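Local coordinates for protein cysteine desulfurase (Stenotrophomonas maltophilia, PDB 6WCI) that probably removes sulfur from L-cysteine to give L-alanine, using pyridoxal 5'-phosphate and passing the sulfur to a carrier, at residues B[136-141]-B[148-153]; B[69-74]-B[87-92]. All coordinates share one frame; numbering follows the deposited sequence.

Interaction 1. Residues B[136-141]-B[148-153]; sequences ILITRM and VPWQLV
Thr139 OG1, at the end of the strand whose Ile136 and Ile138 pack against Trp150, is held twice: it accepts from Met141 N at 3.1 Å, an ST turn with an N-H...O angle of 145°, and is hydrogen-bonded to Glu142 OE2. The turn closes strand 135-139 as the chain leaves for helix 148-157, the crossover helix of the beta-alpha-beta unit that ends in strand 160-164. Helix and strand run nearly antiparallel, at 158°, with axes 10.1 Å apart, and what fills the gap is wholly apolar. Trp150 meets the strand through the root of its side chain: Ile138 CD1 lies 3.8 Å from Trp150 CB, and Ile136 CG2 lies 4.0 Å from that same Trp150 CB. Both isoleucines reach the indole obliquely. Trp150 CG lies beside the backbone N, anti to the carbonyl carbon (chi1 -47°), and from there the ring runs on past the isoleucines. It packs on Leu187 and Ala189 of the neighbouring strand 185-191 and on Ile118 and Val121 of helix 114-126, so a large flat side chain suits a place where two strands and helix 114-126 meet it. Its one polar atom, NE1, is satisfied by Asn146 in the connecting loop. Beta-branched isoleucine fits the extended backbone; Ile138 touches the helix with CD1 alone, whereas Ile136 divides the work, CG2 serving Trp150 and CD1 the next turn. Phe281 of the second subunit packs on Ile138, so the dimer partner adjoins this buried layer. One turn on, Ile136 CD1 meets Val153 CG1 at 3.9 Å, the two side chains crossing at about a right angle.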
# COMPACT_ATOMS: atom_id res chain seq x y z
N ILE B 136 -27.69 -5.35 -3.61
CA ILE B 136 -26.59 -4.50 -4.08
C ILE B 136 -26.71 -4.44 -5.60
O ILE B 136 -26.73 -5.47 -6.28
CB ILE B 136 -25.22 -5.07 -3.67
CG1 ILE B 136 -25.13 -5.24 -2.15
CG2 ILE B 136 -24.09 -4.18 -4.20
CD1 ILE B 136 -23.89 -5.98 -1.70
N LEU B 137 -26.81 -3.23 -6.13
CA LEU B 137 -27.00 -3.03 -7.56
C LEU B 137 -25.65 -2.62 -8.15
O LEU B 137 -25.04 -1.65 -7.68
CB LEU B 137 -28.08 -1.98 -7.83
CG LEU B 137 -28.51 -1.78 -9.28
CD1 LEU B 137 -29.11 -3.06 -9.84
CD2 LEU B 137 -29.50 -0.64 -9.41
N ILE B 138 -25.18 -3.38 -9.14
CA ILE B 138 -23.86 -3.19 -9.75
C ILE B 138 -24.05 -3.11 -11.26
O ILE B 138 -24.76 -3.95 -11.83
CB ILE B 138 -22.91 -4.36 -9.42
CG1 ILE B 138 -22.92 -4.67 -7.91
CG2 ILE B 138 -21.50 -4.10 -9.97
CD1 ILE B 138 -22.09 -5.87 -7.53
N THR B 139 -23.41 -2.14 -11.91
CA THR B 139 -23.62 -2.01 -13.35
C THR B 139 -22.83 -3.07 -14.12
O THR B 139 -21.79 -3.55 -13.68
CB THR B 139 -23.22 -0.63 -13.88
OG1 THR B 139 -21.87 -0.66 -14.35
CG2 THR B 139 -23.36 0.43 -12.82
N ARG B 140 -23.35 -3.40 -15.31
CA ARG B 140 -22.73 -4.37 -16.21
C ARG B 140 -21.30 -4.00 -16.59
O ARG B 140 -20.52 -4.88 -16.95
CB ARG B 140 -23.61 -4.48 -17.46
CG ARG B 140 -23.05 -5.32 -18.59
CD ARG B 140 -22.86 -6.76 -18.17
NE ARG B 140 -24.12 -7.39 -17.78
CZ ARG B 140 -24.25 -8.68 -17.52
NH1 ARG B 140 -23.19 -9.48 -17.62
NH2 ARG B 140 -25.42 -9.17 -17.16
N MET B 141 -20.93 -2.72 -16.52
CA MET B 141 -19.65 -2.25 -17.04
C MET B 141 -18.61 -2.03 -15.95
O MET B 141 -17.53 -1.51 -16.25
CB MET B 141 -19.84 -0.95 -17.83
CG MET B 141 -20.12 0.27 -16.97
SD MET B 141 -20.18 1.80 -17.93
CE MET B 141 -21.49 1.45 -19.11
N VAL B 148 -16.09 -7.57 -7.12
CA VAL B 148 -15.69 -8.63 -6.19
C VAL B 148 -15.90 -8.26 -4.73
O VAL B 148 -16.38 -9.11 -3.97
CB VAL B 148 -14.26 -9.08 -6.50
CG1 VAL B 148 -13.88 -10.27 -5.64
CG2 VAL B 148 -14.14 -9.41 -7.99
N PRO B 149 -15.55 -7.05 -4.26
CA PRO B 149 -15.87 -6.73 -2.86
C PRO B 149 -17.34 -6.94 -2.53
O PRO B 149 -17.65 -7.46 -1.45
CB PRO B 149 -15.46 -5.26 -2.73
CG PRO B 149 -14.38 -5.09 -3.76
CD PRO B 149 -14.87 -5.92 -4.92
N TRP B 150 -18.24 -6.62 -3.46
CA TRP B 150 -19.65 -6.77 -3.15
C TRP B 150 -20.06 -8.24 -3.17
O TRP B 150 -20.98 -8.64 -2.44
CB TRP B 150 -20.49 -5.93 -4.11
CG TRP B 150 -19.94 -4.54 -4.23
CD1 TRP B 150 -19.37 -3.98 -5.34
CD2 TRP B 150 -19.84 -3.56 -3.19
NE1 TRP B 150 -18.94 -2.70 -5.06
CE2 TRP B 150 -19.22 -2.42 -3.75
CE3 TRP B 150 -20.22 -3.54 -1.83
CZ2 TRP B 150 -18.97 -1.27 -3.01
CZ3 TRP B 150 -19.98 -2.39 -1.10
CH2 TRP B 150 -19.35 -1.27 -1.69
N GLN B 151 -19.36 -9.07 -3.94
CA GLN B 151 -19.59 -10.50 -3.90
C GLN B 151 -19.12 -11.12 -2.59
O GLN B 151 -19.73 -12.08 -2.10
CB GLN B 151 -18.88 -11.17 -5.08
CG GLN B 151 -19.58 -10.88 -6.41
CD GLN B 151 -18.86 -11.50 -7.58
OE1 GLN B 151 -17.64 -11.45 -7.66
NE2 GLN B 151 -19.63 -12.08 -8.51
N LEU B 152 -18.05 -10.58 -2.00
CA LEU B 152 -17.67 -11.03 -0.67
C LEU B 152 -18.72 -10.62 0.37
O LEU B 152 -19.01 -11.38 1.30
CB LEU B 152 -16.28 -10.48 -0.32
CG LEU B 152 -15.14 -10.94 -1.22
CD1 LEU B 152 -13.79 -10.25 -0.87
CD2 LEU B 152 -14.99 -12.46 -1.19
N VAL B 153 -19.31 -9.43 0.22
CA VAL B 153 -20.33 -8.97 1.16
C VAL B 153 -21.58 -9.85 1.08
O VAL B 153 -22.15 -10.25 2.10
CB VAL B 153 -20.67 -7.49 0.88
CG1 VAL B 153 -22.00 -7.11 1.54
CG2 VAL B 153 -19.53 -6.57 1.33

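Interaction 2. Residues B[69-74]-B[87-92]; sequences RRYNAN and TDAYEG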
# COMPACT_ATOMS: atom_id res chain seq x y z
N ARG B 69 16.33 10.51 -0.85
CA ARG B 69 17.69 11.03 -0.76
C ARG B 69 17.86 12.09 0.32
O ARG B 69 18.98 12.29 0.79
CB ARG B 69 18.12 11.63 -2.11
CG ARG B 69 18.49 10.60 -3.13
CD ARG B 69 18.83 11.25 -4.48
NE ARG B 69 19.01 10.24 -5.50
CZ ARG B 69 20.16 9.61 -5.73
NH1 ARG B 69 21.24 9.90 -5.01
NH2 ARG B 69 20.23 8.69 -6.69
N ARG B 70 16.79 12.80 0.68
CA ARG B 70 16.95 14.06 1.39
C ARG B 70 16.11 14.21 2.65
O ARG B 70 16.50 15.01 3.51
CB ARG B 70 16.65 15.24 0.46
CG ARG B 70 17.64 15.39 -0.72
CD ARG B 70 18.88 16.12 -0.28
NE ARG B 70 18.57 17.44 0.26
CZ ARG B 70 19.44 18.19 0.93
NH1 ARG B 70 20.67 17.74 1.15
NH2 ARG B 70 19.08 19.38 1.39
N TYR B 71 14.99 13.52 2.80
CA TYR B 71 14.26 13.68 4.07
C TYR B 71 13.42 12.45 4.38
O TYR B 71 12.33 12.55 4.97
CB TYR B 71 13.40 14.94 4.09
CG TYR B 71 12.33 15.07 3.02
CD1 TYR B 71 12.66 15.37 1.70
CD2 TYR B 71 10.99 14.96 3.35
CE1 TYR B 71 11.67 15.51 0.73
CE2 TYR B 71 10.00 15.10 2.39
CZ TYR B 71 10.34 15.38 1.09
OH TYR B 71 9.33 15.50 0.15
N ASN B 72 13.94 11.27 4.07
CA ASN B 72 13.28 10.03 4.44
C ASN B 72 13.26 9.87 5.96
O ASN B 72 14.31 9.82 6.61
CB ASN B 72 14.00 8.86 3.78
CG ASN B 72 13.45 7.53 4.20
OD1 ASN B 72 12.32 7.17 3.84
ND2 ASN B 72 14.23 6.79 4.98
N ALA B 73 12.05 9.84 6.52
CA ALA B 73 11.77 9.63 7.94
C ALA B 73 10.29 9.28 8.04
O ALA B 73 9.56 9.37 7.05
CB ALA B 73 12.10 10.87 8.77
N ASN B 74 9.85 8.86 9.23
CA ASN B 74 8.45 8.52 9.41
C ASN B 74 7.65 9.78 9.73
O ASN B 74 8.20 10.82 10.06
CB ASN B 74 8.28 7.46 10.51
CG ASN B 74 7.16 6.48 10.19
OD1 ASN B 74 6.09 6.86 9.71
ND2 ASN B 74 7.42 5.20 10.43
N THR B 87 6.44 14.81 7.45
CA THR B 87 5.03 14.96 7.80
C THR B 87 4.40 16.10 7.02
O THR B 87 3.28 15.97 6.51
CB THR B 87 4.90 15.20 9.31
OG1 THR B 87 5.45 14.07 10.00
CG2 THR B 87 3.42 15.37 9.70
N ASP B 88 5.09 17.24 6.93
CA ASP B 88 4.55 18.37 6.17
C ASP B 88 4.34 18.00 4.70
O ASP B 88 3.33 18.38 4.10
CB ASP B 88 5.47 19.58 6.30
CG ASP B 88 5.54 20.10 7.72
OD1 ASP B 88 4.77 19.61 8.58
OD2 ASP B 88 6.35 21.00 7.98
N ALA B 89 5.28 17.25 4.12
CA ALA B 89 5.13 16.84 2.73
C ALA B 89 3.97 15.87 2.56
O ALA B 89 3.20 15.96 1.59
CB ALA B 89 6.44 16.22 2.24
N TYR B 90 3.82 14.94 3.50
CA TYR B 90 2.80 13.91 3.38
C TYR B 90 1.41 14.49 3.56
O TYR B 90 0.51 14.28 2.73
CB TYR B 90 3.08 12.80 4.38
CG TYR B 90 1.99 11.76 4.50
CD1 TYR B 90 1.77 10.83 3.49
CD2 TYR B 90 1.21 11.68 5.65
CE1 TYR B 90 0.77 9.86 3.60
CE2 TYR B 90 0.22 10.72 5.77
CZ TYR B 90 0.00 9.81 4.76
OH TYR B 90 -0.99 8.86 4.90
N GLU B 91 1.19 15.23 4.65
CA GLU B 91 -0.09 15.89 4.82
C GLU B 91 -0.29 16.98 3.78
O GLU B 91 -1.43 17.26 3.41
CB GLU B 91 -0.22 16.46 6.23
CG GLU B 91 -0.37 15.39 7.32
CD GLU B 91 -1.63 14.51 7.15
OE1 GLU B 91 -2.60 14.96 6.51
OE2 GLU B 91 -1.63 13.37 7.68
N GLY B 92 0.79 17.60 3.30
CA GLY B 92 0.66 18.52 2.18
C GLY B 92 0.10 17.85 0.94
O GLY B 92 -0.68 18.44 0.19
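The turn that leaves helix 58-70 packs here against the flank of helix 81-101, a turn-on-helix contact near the dimer partner in this member of the class-V aminotransferase family, fold type I. Tyr71, the first residue to leave helical backbone angles, carries the contact. Its CG sits between the backbone N and the carbonyl carbon (chi1 59°), which places the OH end of the ring beside Ala89. The methyl of Ala89 meets the edge of that ring, near its plane: Ala89 CB is 3.7 Å from Tyr71 CE2 and 3.6 Å from Tyr71 OH. A small residue on the helix lets the phenol come this close, and Ile304 of helix 300-316 packs against both partners. The second approach is looser, for Asn74 O and Thr87 OG1 are 4.3 Å apart and do not bond. Asn74 ND2 is hydrogen-bonded to Asn52 O of the second subunit and to Thr297 OG1 of its own chain, and Asn74 packs on His245 of the second subunit, the neighbour in sequence of Lys246, the lysine that carries the cofactor. A threonine suits position 87 because one hydroxyl can serve two backbone groups: Thr87 OG1 bonds Gly83 O, one helical turn earlier, and Ser76 N of the incoming loop.

Residues 69-92 of interaction 2 precede residues 136-153 of interaction 1, and both belong to the class-V aminotransferase region of the chain. Their centres are about 37 Å apart and their nearest atoms about 21 Å; they share no strand or helix and do not touch. Interaction 1 belongs to the seven-stranded mixed sheet, joining its strand 135-139 to a covering helix in the buried interior. Interaction 2 lies at the surface, between the end of helix 58-70 and helix 81-101. What they have in common is the second subunit, which reaches residues of both, so two distant parts of one chain each adjoin the dimer partner.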